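Local coordinates for glycoside hydrolase family protein (Novosphingobium sp. PP1Y, PDB 6Q2F) that is an alpha-L-rhamnosidase that probably hydrolyses terminal alpha-L-rhamnose residues from glycosides, at residues D625-G637 / Y762-L774. Residues are numbered along the deposited sequence; the frame is centred on the assembly and turned at random.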
# COMPACT_ATOMS: atom_id res chain seq x y z
N ASP A 625 3.58 3.59 0.97
CA ASP A 625 2.49 3.40 0.01
C ASP A 625 1.84 4.73 -0.34
O ASP A 625 1.62 5.05 -1.52
CB ASP A 625 1.47 2.42 0.59
CG ASP A 625 0.38 2.04 -0.40
OD1 ASP A 625 0.65 2.02 -1.62
OD2 ASP A 625 -0.77 1.78 0.06
N MSE A 626 1.53 5.53 0.68
CA MSE A 626 0.88 6.82 0.48
C MSE A 626 1.82 7.84 -0.15
O MSE A 626 1.40 8.67 -0.96
CB MSE A 626 0.36 7.38 1.81
CG MSE A 626 -0.90 6.73 2.36
SE MSE A 626 -1.42 7.63 4.06
CE MSE A 626 -0.01 6.98 5.23
N LYS A 627 3.08 7.82 0.27
CA LYS A 627 4.03 8.79 -0.28
C LYS A 627 4.28 8.49 -1.75
O LYS A 627 4.35 9.40 -2.58
CB LYS A 627 5.33 8.76 0.53
CG LYS A 627 6.26 9.96 0.25
CD LYS A 627 5.63 11.29 0.64
CE LYS A 627 6.62 12.47 0.42
NZ LYS A 627 5.95 13.78 0.73
N GLY A 628 4.35 7.20 -2.10
CA GLY A 628 4.43 6.84 -3.51
C GLY A 628 3.23 7.30 -4.29
O GLY A 628 3.35 7.87 -5.37
N ALA A 629 2.03 7.06 -3.75
CA ALA A 629 0.84 7.46 -4.48
C ALA A 629 0.77 8.98 -4.62
O ALA A 629 0.39 9.50 -5.67
CB ALA A 629 -0.42 6.93 -3.77
N ALA A 630 1.15 9.71 -3.56
CA ALA A 630 1.13 11.17 -3.66
C ALA A 630 2.14 11.64 -4.70
O ALA A 630 1.85 12.55 -5.48
CB ALA A 630 1.43 11.81 -2.30
N SER A 631 3.33 11.02 -4.73
CA SER A 631 4.33 11.40 -5.71
C SER A 631 3.81 11.20 -7.13
O SER A 631 4.04 12.03 -8.01
CB SER A 631 5.62 10.61 -5.49
OG SER A 631 6.06 10.76 -4.14
N VAL A 632 3.10 10.09 -7.37
CA VAL A 632 2.53 9.86 -8.70
C VAL A 632 1.63 11.01 -9.09
O VAL A 632 1.80 11.63 -10.16
CB VAL A 632 1.77 8.51 -8.75
CG1 VAL A 632 1.00 8.40 -10.08
CG2 VAL A 632 2.74 7.35 -8.65
N ALA A 633 0.68 11.35 -8.22
CA ALA A 633 -0.28 12.40 -8.53
C ALA A 633 0.39 13.74 -8.77
O ALA A 633 -0.09 14.55 -9.57
CB ALA A 633 -1.32 12.51 -7.42
N HIS A 634 1.48 14.02 -8.05
CA HIS A 634 2.19 15.29 -8.26
C HIS A 634 2.92 15.28 -9.60
O HIS A 634 2.83 16.24 -10.37
CB HIS A 634 3.19 15.54 -7.12
CG HIS A 634 2.58 15.56 -5.75
ND1 HIS A 634 3.33 15.42 -4.60
CD2 HIS A 634 1.29 15.69 -5.34
CE1 HIS A 634 2.54 15.46 -3.55
NE2 HIS A 634 1.30 15.64 -3.96
N LEU A 635 3.63 14.20 -9.89
CA LEU A 635 4.43 14.13 -11.11
C LEU A 635 3.57 13.96 -12.35
O LEU A 635 3.77 14.69 -13.33
CB LEU A 635 5.46 13.01 -10.98
CG LEU A 635 6.58 13.51 -10.07
CD1 LEU A 635 7.13 12.39 -9.26
CD2 LEU A 635 7.69 14.14 -10.93
N TYR A 636 2.59 13.05 -12.33
CA TYR A 636 1.84 12.77 -13.55
C TYR A 636 0.58 13.61 -13.68
O TYR A 636 -0.14 13.47 -14.67
CB TYR A 636 1.51 11.27 -13.65
CG TYR A 636 2.77 10.45 -13.87
CD1 TYR A 636 3.57 10.08 -12.80
CD2 TYR A 636 3.18 10.09 -15.17
CE1 TYR A 636 4.73 9.36 -13.00
CE2 TYR A 636 4.36 9.38 -15.38
CZ TYR A 636 5.13 9.01 -14.30
OH TYR A 636 6.28 8.30 -14.47
N GLY A 637 0.31 14.49 -12.72
CA GLY A 637 -0.73 15.49 -12.88
C GLY A 637 -2.13 15.06 -12.53
O GLY A 637 -3.08 15.81 -12.81
N TYR A 762 9.26 16.79 -0.45
CA TYR A 762 9.86 15.96 -1.48
C TYR A 762 8.82 15.04 -2.09
O TYR A 762 7.78 14.74 -1.49
CB TYR A 762 11.03 15.12 -0.94
CG TYR A 762 10.65 14.06 0.08
CD1 TYR A 762 10.42 14.39 1.42
CD2 TYR A 762 10.57 12.72 -0.29
CE1 TYR A 762 10.09 13.42 2.36
CE2 TYR A 762 10.25 11.75 0.63
CZ TYR A 762 10.00 12.10 1.95
OH TYR A 762 9.69 11.11 2.87
N ASP A 763 9.11 14.64 -3.33
CA ASP A 763 8.42 13.60 -4.06
C ASP A 763 9.42 12.50 -4.38
O ASP A 763 10.61 12.77 -4.59
CB ASP A 763 7.85 14.12 -5.40
CG ASP A 763 6.68 15.07 -5.23
OD1 ASP A 763 5.92 14.90 -4.26
OD2 ASP A 763 6.53 15.98 -6.08
N TYR A 764 8.95 11.26 -4.44
CA TYR A 764 9.75 10.21 -5.05
C TYR A 764 9.62 10.30 -6.56
O TYR A 764 8.55 10.65 -7.09
CB TYR A 764 9.28 8.83 -4.60
CG TYR A 764 9.56 8.52 -3.16
CD1 TYR A 764 10.86 8.46 -2.69
CD2 TYR A 764 8.52 8.26 -2.28
CE1 TYR A 764 11.13 8.15 -1.37
CE2 TYR A 764 8.78 7.95 -0.95
CZ TYR A 764 10.09 7.90 -0.51
OH TYR A 764 10.34 7.60 0.80
N ILE A 765 10.71 9.99 -7.27
CA ILE A 765 10.69 9.82 -8.72
C ILE A 765 11.29 8.46 -9.02
O ILE A 765 12.29 8.06 -8.41
CB ILE A 765 11.45 10.92 -9.48
CG1 ILE A 765 12.90 11.02 -9.02
CG2 ILE A 765 10.79 12.26 -9.30
CD1 ILE A 765 13.75 11.90 -9.97
N ASN A 766 10.67 7.73 -9.95
CA ASN A 766 11.16 6.45 -10.41
C ASN A 766 11.85 6.63 -11.76
O ASN A 766 12.05 7.75 -12.24
CB ASN A 766 10.01 5.43 -10.46
CG ASN A 766 8.97 5.78 -11.51
OD1 ASN A 766 8.94 6.89 -12.05
ND2 ASN A 766 8.07 4.83 -11.79
N PHE A 767 12.24 5.51 -12.38
CA PHE A 767 12.97 5.60 -13.64
C PHE A 767 12.15 6.32 -14.70
O PHE A 767 12.66 7.19 -15.40
CB PHE A 767 13.39 4.19 -14.09
CG PHE A 767 13.99 4.13 -15.47
CD1 PHE A 767 15.36 4.25 -15.66
CD2 PHE A 767 13.18 3.90 -16.58
CE1 PHE A 767 15.93 4.17 -16.94
CE2 PHE A 767 13.73 3.81 -17.88
CZ PHE A 767 15.10 3.94 -18.05
N ASN A 768 10.86 5.98 -14.82
CA ASN A 768 10.03 6.61 -15.85
C ASN A 768 9.91 8.11 -15.63
O ASN A 768 10.04 8.90 -16.57
CB ASN A 768 8.62 6.01 -15.90
CG ASN A 768 7.74 6.71 -16.95
OD1 ASN A 768 7.03 7.68 -16.66
ND2 ASN A 768 7.84 6.26 -18.20
N ALA A 769 9.63 8.53 -14.40
CA ALA A 769 9.56 9.96 -14.11
C ALA A 769 10.90 10.63 -14.41
O ALA A 769 10.93 11.68 -15.04
CB ALA A 769 9.14 10.19 -12.66
N LEU A 770 12.00 10.03 -13.97
CA LEU A 770 13.32 10.60 -14.25
C LEU A 770 13.53 10.81 -15.74
O LEU A 770 13.96 11.89 -16.18
CB LEU A 770 14.43 9.71 -13.68
CG LEU A 770 15.85 10.05 -14.14
CD1 LEU A 770 16.28 11.44 -13.67
CD2 LEU A 770 16.86 9.00 -13.68
N THR A 771 13.19 9.81 -16.55
CA THR A 771 13.59 9.80 -17.95
C THR A 771 12.55 10.35 -18.92
O THR A 771 12.89 10.59 -20.08
CB THR A 771 13.94 8.37 -18.39
OG1 THR A 771 12.80 7.53 -18.25
CG2 THR A 771 15.10 7.83 -17.56
N GLU A 772 11.31 10.56 -18.48
CA GLU A 772 10.24 10.99 -19.38
C GLU A 772 9.56 12.29 -18.99
O GLU A 772 8.99 12.95 -19.87
CB GLU A 772 9.15 9.91 -19.48
CG GLU A 772 9.65 8.53 -19.89
CD GLU A 772 9.99 8.44 -21.38
OE1 GLU A 772 9.55 9.33 -22.14
OE2 GLU A 772 10.68 7.48 -21.78
N LEU A 773 9.58 12.67 -17.72
CA LEU A 773 8.82 13.83 -17.25
C LEU A 773 9.69 15.07 -17.04
O LEU A 773 9.28 16.17 -17.40
CB LEU A 773 8.11 13.51 -15.93
CG LEU A 773 7.04 12.41 -15.96
CD1 LEU A 773 6.38 12.25 -14.60
CD2 LEU A 773 6.01 12.67 -17.07
N LEU A 774 10.87 14.88 -16.44
CA LEU A 774 11.65 16.00 -15.94
C LEU A 774 12.39 16.68 -17.08
O LEU A 774 13.00 16.02 -17.91
CB LEU A 774 12.64 15.51 -14.89
CG LEU A 774 12.05 14.93 -13.62
CD1 LEU A 774 13.15 14.70 -12.61
CD2 LEU A 774 11.02 15.90 -13.08
O HOH W 1 7.10 16.12 1.73
O HOH W 2 5.01 13.12 -2.49
O HOH W 3 6.09 5.69 -13.40
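Lys-627 reaches out from helix 620-636 and lies against two tyrosines of strand 762-765, which crosses the helix almost perpendicularly. Its CB and CG pack by the Tyr-764 ring, CG 3.4 Å from CE2 of that residue. The chain bends at chi2 (63°) and then runs extended, which carries CE over one face of the Tyr-762 ring in a CH-pi contact. At the tip, NZ stands 4.5 Å from the centroid of the same ring, nearly on its normal, as a cation-pi partner; it also makes a weak bond to Tyr-762 O and donates to a water that accepts from Tyr-762 N.

One turn on, Ser-631 OG donates back to Lys-627 O and accepts from Tyr-764 N at 2.9 Å, so a helix side chain holds the strand's backbone. His-634 follows: its ND1 donates in the ring plane to Asp-763 OD1 (2.7 Å, 168°), on the syn side but 30° out of the carboxylate plane. A water bridges the same oxygen to Ser-631 OG, while OD2 is bonded to Tyr-789 of strand 788-794.

Farther along, Leu-635 CD1 packs on Ile-765 CG2 (3.7 Å), and Leu-773 CD1 sits over the centre of the Tyr-636 ring in a second CH-pi contact. The Tyr-636 hydroxyl donates to Asn-768 OD1 in a hydrogen bond whose modelled length, 2.4 Å, is doubtfully short, and accepts from a water shared with Asn-766 ND2. Asn-766 OD1 meanwhile N-caps helix 767-773 through Ala-769 N.

The contact thus joins a helix flanking the parallel-stranded barrel to strand 762-765 and helix 767-773 of the neighbouring mixed sheet. Buried Asp-763 is gripped by histidine, tyrosine and water, which would probably stabilise its negative charge and might raise the pKa of His-634 toward its doubly protonated form.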